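Long-range contact in Crov588 (PDB 6NYR), which is of unknown function but folds as a giant-virus leucine-rich repeat protein, its FNIP-type repeats curving into a nearly closed ring: residues I33-Q44 and I54-F65. Sequence-based numbering, arbitrary orientation.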
loop_
_atom_site.group_PDB
_atom_site.type_symbol
_atom_site.label_atom_id
_atom_site.label_comp_id
_atom_site.label_asym_id
_atom_site.label_seq_id
_atom_site.Cartn_x
_atom_site.Cartn_y
_atom_site.Cartn_z
ATOM N N ILE A 33 3.353 -11.292 25.492
ATOM C CA ILE A 33 2.195 -10.718 24.809
ATOM C C ILE A 33 1.588 -9.645 25.701
ATOM O O ILE A 33 1.332 -9.877 26.891
ATOM C CB ILE A 33 1.150 -11.788 24.441
ATOM C CG1 ILE A 33 0.535 -12.427 25.687
ATOM C CG2 ILE A 33 1.778 -12.847 23.535
ATOM C CD1 ILE A 33 -0.582 -13.426 25.365
ATOM N N ASP A 34 1.371 -8.463 25.123
ATOM C CA ASP A 34 0.751 -7.347 25.819
ATOM C C ASP A 34 -0.734 -7.210 25.535
ATOM O O ASP A 34 -1.480 -6.716 26.390
ATOM C CB ASP A 34 1.403 -6.024 25.387
ATOM C CG ASP A 34 2.650 -5.698 26.155
ATOM O OD1 ASP A 34 2.692 -5.981 27.372
ATOM O OD2 ASP A 34 3.591 -5.136 25.547
ATOM N N THR A 35 -1.173 -7.633 24.356
ATOM C CA THR A 35 -2.510 -7.335 23.880
ATOM C C THR A 35 -3.187 -8.597 23.373
ATOM O O THR A 35 -2.534 -9.566 22.977
ATOM C CB THR A 35 -2.470 -6.296 22.751
ATOM O OG1 THR A 35 -2.287 -6.968 21.500
ATOM C CG2 THR A 35 -1.312 -5.327 22.953
ATOM N N ILE A 36 -4.514 -8.565 23.391
ATOM C CA ILE A 36 -5.339 -9.568 22.733
ATOM C C ILE A 36 -6.175 -8.847 21.687
ATOM O O ILE A 36 -6.775 -7.805 21.976
ATOM C CB ILE A 36 -6.245 -10.324 23.721
ATOM C CG1 ILE A 36 -5.408 -11.175 24.671
ATOM C CG2 ILE A 36 -7.238 -11.191 22.952
ATOM C CD1 ILE A 36 -6.209 -11.795 25.798
ATOM N N GLU A 37 -6.215 -9.396 20.479
ATOM C CA GLU A 37 -7.089 -8.906 19.421
ATOM C C GLU A 37 -8.158 -9.956 19.151
ATOM O O GLU A 37 -7.840 -11.080 18.748
ATOM C CB GLU A 37 -6.306 -8.600 18.145
ATOM C CG GLU A 37 -5.455 -7.344 18.218
ATOM C CD GLU A 37 -4.794 -7.016 16.893
ATOM O OE1 GLU A 37 -4.901 -7.838 15.957
ATOM O OE2 GLU A 37 -4.178 -5.935 16.784
ATOM N N PHE A 38 -9.409 -9.596 19.396
ATOM C CA PHE A 38 -10.546 -10.439 19.064
ATOM C C PHE A 38 -11.124 -10.018 17.718
ATOM O O PHE A 38 -10.895 -8.905 17.233
ATOM C CB PHE A 38 -11.617 -10.356 20.150
ATOM C CG PHE A 38 -11.238 -11.048 21.431
ATOM C CD1 PHE A 38 -11.264 -12.432 21.521
ATOM C CD2 PHE A 38 -10.862 -10.318 22.546
ATOM C CE1 PHE A 38 -10.920 -13.073 22.698
ATOM C CE2 PHE A 38 -10.517 -10.954 23.727
ATOM C CZ PHE A 38 -10.545 -12.333 23.802
ATOM N N GLY A 39 -11.873 -10.933 17.109
ATOM C CA GLY A 39 -12.364 -10.725 15.763
ATOM C C GLY A 39 -13.864 -10.563 15.656
ATOM O O GLY A 39 -14.528 -10.158 16.616
ATOM N N GLU A 40 -14.411 -10.888 14.482
ATOM C CA GLU A 40 -15.827 -10.659 14.235
ATOM C C GLU A 40 -16.691 -11.589 15.076
ATOM O O GLU A 40 -17.630 -11.145 15.747
ATOM C CB GLU A 40 -16.134 -10.868 12.749
ATOM C CG GLU A 40 -17.478 -10.318 12.296
ATOM C CD GLU A 40 -17.747 -10.554 10.819
ATOM O OE1 GLU A 40 -17.107 -11.449 10.222
ATOM O OE2 GLU A 40 -18.604 -9.843 10.249
ATOM N N LYS A 41 -16.378 -12.881 15.070
ATOM C CA LYS A 41 -17.307 -13.884 15.571
ATOM C C LYS A 41 -17.213 -14.131 17.069
ATOM O O LYS A 41 -18.130 -14.743 17.631
ATOM C CB LYS A 41 -17.089 -15.208 14.827
ATOM C CG LYS A 41 -17.476 -15.168 13.354
ATOM C CD LYS A 41 -18.988 -15.062 13.184
ATOM C CE LYS A 41 -19.399 -15.165 11.719
ATOM N NZ LYS A 41 -20.882 -15.172 11.554
ATOM N N PHE A 42 -16.144 -13.692 17.730
ATOM C CA PHE A 42 -15.981 -14.010 19.142
ATOM C C PHE A 42 -17.097 -13.380 19.968
ATOM O O PHE A 42 -17.335 -12.170 19.907
ATOM C CB PHE A 42 -14.621 -13.530 19.653
ATOM C CG PHE A 42 -14.422 -13.755 21.124
ATOM C CD1 PHE A 42 -14.161 -15.023 21.614
ATOM C CD2 PHE A 42 -14.499 -12.699 22.017
ATOM C CE1 PHE A 42 -13.984 -15.237 22.969
ATOM C CE2 PHE A 42 -14.318 -12.905 23.372
ATOM C CZ PHE A 42 -14.061 -14.176 23.848
ATOM N N ASN A 43 -17.780 -14.214 20.759
ATOM C CA ASN A 43 -18.857 -13.765 21.635
ATOM C C ASN A 43 -18.945 -14.735 22.817
ATOM O O ASN A 43 -19.863 -15.545 22.941
ATOM C CB ASN A 43 -20.183 -13.671 20.874
ATOM C CG ASN A 43 -21.255 -12.935 21.652
ATOM O OD1 ASN A 43 -20.956 -12.158 22.557
ATOM N ND2 ASN A 43 -22.510 -13.175 21.303
ATOM N N GLN A 44 -17.966 -14.647 23.717
ATOM C CA GLN A 44 -17.908 -15.497 24.898
ATOM C C GLN A 44 -17.484 -14.650 26.092
ATOM O O GLN A 44 -16.874 -13.588 25.938
ATOM C CB GLN A 44 -16.931 -16.665 24.703
ATOM C CG GLN A 44 -17.258 -17.575 23.525
ATOM C CD GLN A 44 -18.550 -18.343 23.699
ATOM O OE1 GLN A 44 -18.990 -18.597 24.821
ATOM N NE2 GLN A 44 -19.171 -18.714 22.584
ATOM N N ILE A 54 -1.817 -9.280 30.076
ATOM C CA ILE A 54 -2.335 -8.572 28.907
ATOM C C ILE A 54 -2.974 -7.280 29.389
ATOM O O ILE A 54 -3.802 -7.282 30.308
ATOM C CB ILE A 54 -3.304 -9.451 28.093
ATOM C CG1 ILE A 54 -4.725 -9.538 28.643
ATOM C CG2 ILE A 54 -2.705 -10.866 27.920
ATOM C CD1 ILE A 54 -5.599 -8.346 28.284
ATOM N N LYS A 55 -2.556 -6.171 28.788
ATOM C CA LYS A 55 -2.974 -4.835 29.188
ATOM C C LYS A 55 -3.859 -4.154 28.160
ATOM O O LYS A 55 -4.391 -3.074 28.444
ATOM C CB LYS A 55 -1.725 -3.980 29.456
ATOM C CG LYS A 55 -0.755 -4.656 30.428
ATOM C CD LYS A 55 0.164 -3.671 31.134
ATOM C CE LYS A 55 1.117 -3.016 30.143
ATOM N NZ LYS A 55 1.982 -4.028 29.459
ATOM N N VAL A 56 -4.044 -4.763 26.991
ATOM C CA VAL A 56 -4.797 -4.179 25.890
ATOM C C VAL A 56 -5.719 -5.253 25.333
ATOM O O VAL A 56 -5.266 -6.359 25.015
ATOM C CB VAL A 56 -3.864 -3.644 24.786
ATOM C CG1 VAL A 56 -4.677 -3.048 23.645
ATOM C CG2 VAL A 56 -2.890 -2.623 25.361
ATOM N N ILE A 57 -7.003 -4.931 25.209
ATOM C CA ILE A 57 -7.991 -5.829 24.616
ATOM C C ILE A 57 -8.665 -5.064 23.484
ATOM O O ILE A 57 -9.474 -4.161 23.730
ATOM C CB ILE A 57 -9.018 -6.329 25.643
ATOM C CG1 ILE A 57 -8.317 -7.185 26.708
ATOM C CG2 ILE A 57 -10.115 -7.128 24.957
ATOM C CD1 ILE A 57 -9.226 -7.690 27.808
ATOM N N LYS A 58 -8.336 -5.428 22.249
ATOM C CA LYS A 58 -8.864 -4.787 21.051
ATOM C C LYS A 58 -9.845 -5.740 20.386
ATOM O O LYS A 58 -9.497 -6.889 20.097
ATOM C CB LYS A 58 -7.721 -4.416 20.098
ATOM C CG LYS A 58 -8.112 -3.469 18.972
ATOM C CD LYS A 58 -8.628 -4.213 17.754
ATOM C CE LYS A 58 -8.846 -3.266 16.577
ATOM N NZ LYS A 58 -7.589 -2.966 15.835
ATOM N N PHE A 59 -11.074 -5.275 20.163
ATOM C CA PHE A 59 -12.136 -6.157 19.691
ATOM C C PHE A 59 -12.368 -6.114 18.186
ATOM O O PHE A 59 -12.840 -7.105 17.623
ATOM C CB PHE A 59 -13.459 -5.828 20.400
ATOM C CG PHE A 59 -13.662 -6.577 21.688
ATOM C CD1 PHE A 59 -14.143 -7.874 21.679
ATOM C CD2 PHE A 59 -13.378 -5.982 22.906
ATOM C CE1 PHE A 59 -14.327 -8.568 22.857
ATOM C CE2 PHE A 59 -13.564 -6.673 24.088
ATOM C CZ PHE A 59 -14.039 -7.966 24.062
ATOM N N GLY A 60 -12.053 -5.017 17.509
ATOM C CA GLY A 60 -12.312 -4.950 16.082
ATOM C C GLY A 60 -13.730 -4.515 15.782
ATOM O O GLY A 60 -14.686 -5.081 16.320
ATOM N N TRP A 61 -13.875 -3.533 14.888
ATOM C CA TRP A 61 -15.092 -2.730 14.864
ATOM C C TRP A 61 -16.349 -3.517 14.512
ATOM O O TRP A 61 -17.445 -3.076 14.871
ATOM C CB TRP A 61 -14.911 -1.544 13.906
ATOM C CG TRP A 61 -14.801 -1.880 12.446
ATOM C CD1 TRP A 61 -13.721 -2.405 11.796
ATOM C CD2 TRP A 61 -15.810 -1.679 11.449
ATOM N NE1 TRP A 61 -14.001 -2.555 10.457
ATOM C CE2 TRP A 61 -15.276 -2.116 10.219
ATOM C CE3 TRP A 61 -17.115 -1.177 11.479
ATOM C CZ2 TRP A 61 -16.005 -2.070 9.030
ATOM C CZ3 TRP A 61 -17.837 -1.132 10.298
ATOM C CH2 TRP A 61 -17.280 -1.576 9.090
ATOM N N THR A 62 -16.234 -4.664 13.846
ATOM C CA THR A 62 -17.414 -5.440 13.479
ATOM C C THR A 62 -17.700 -6.574 14.462
ATOM O O THR A 62 -18.554 -7.424 14.181
ATOM C CB THR A 62 -17.279 -6.015 12.064
ATOM O OG1 THR A 62 -16.169 -6.919 12.008
ATOM C CG2 THR A 62 -17.079 -4.903 11.045
ATOM N N SER A 63 -17.027 -6.594 15.610
ATOM C CA SER A 63 -17.158 -7.702 16.547
ATOM C C SER A 63 -18.603 -7.925 16.979
ATOM O O SER A 63 -19.365 -6.978 17.189
ATOM C CB SER A 63 -16.295 -7.443 17.784
ATOM O OG SER A 63 -16.901 -7.984 18.952
ATOM N N GLU A 64 -18.968 -9.198 17.123
ATOM C CA GLU A 64 -20.298 -9.612 17.556
ATOM C C GLU A 64 -20.395 -9.793 19.071
ATOM O O GLU A 64 -21.375 -10.366 19.557
ATOM C CB GLU A 64 -20.673 -10.921 16.852
ATOM C CG GLU A 64 -20.662 -10.823 15.331
ATOM C CD GLU A 64 -21.211 -12.065 14.648
ATOM O OE1 GLU A 64 -21.671 -12.987 15.355
ATOM O OE2 GLU A 64 -21.189 -12.117 13.399
ATOM N N PHE A 65 -19.410 -9.303 19.819
ATOM C CA PHE A 65 -19.378 -9.458 21.267
ATOM C C PHE A 65 -20.400 -8.549 21.941
ATOM O O PHE A 65 -20.414 -7.335 21.712
ATOM C CB PHE A 65 -17.962 -9.141 21.764
ATOM C CG PHE A 65 -17.801 -9.176 23.253
ATOM C CD1 PHE A 65 -17.644 -10.380 23.913
ATOM C CD2 PHE A 65 -17.775 -8.002 23.990
ATOM C CE1 PHE A 65 -17.482 -10.419 25.283
ATOM C CE2 PHE A 65 -17.613 -8.034 25.362
ATOM C CZ PHE A 65 -17.464 -9.247 26.009
HETATM O O HOH W 1 -15.437 -10.498 18.965
#
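Ile36 is gripped through its backbone by the strand beside it: its N donates to Val56 O at 2.8 Å and its O accepts from Lys58 N at 2.9 Å, an almost straight bond (169° at the hydrogen). With Phe38 N bonded to Lys58 O, these make a parallel ladder that pairs Thr35 with Val56, Ile36 with Ile57 and Glu37 with Lys58. At its start Asp34 O accepts from both Lys55 N and, at longer range, Val56 N. Beyond the strands the chains stay joined where Glu64 N reaches Glu40 O, and a water donates to Gly39 O and Phe42 O while accepting from Ser63 OG, which also receives Phe65 N in an ST turn.

Apolar side chains fill the face carrying Ile36 and Ile57. Phe38 and Phe59 point the same way, their planes 23° apart but slid until the rings barely overlap; Phe38 CD2 lies over a face of Phe59, 3.9 Å from Phe59 CE1. The Ile57 methyl CG2 meets the edge of the Phe38 ring, 4.0 Å from Phe38 CE2. Phe42, with CG anti to the backbone N (chi1 177°), brings CD2 to the edge of Phe59. Phe13, against Phe38, and Tyr81, against Phe59, extend this aromatic row.

On the other face Thr35 CG2 packs 3.6 Å from Val56 CB, and Glu37 OE1 is hydrogen-bonded to Thr12 OG1. Salt bridges lie near both ends: Asp34 OD1 to Lys55 NZ at 2.9 Å, where bends at chi3 and chi4 curl the lysine back, and a longer one between Lys41 NZ and Glu64 OE2.

Short parallel strands stacked one per coil, with apolar side chains layered inside, are the hallmark of a leucine-rich repeat solenoid; here isoleucine and phenylalanine point into the solenoid core while the strands line the ring's inner rim.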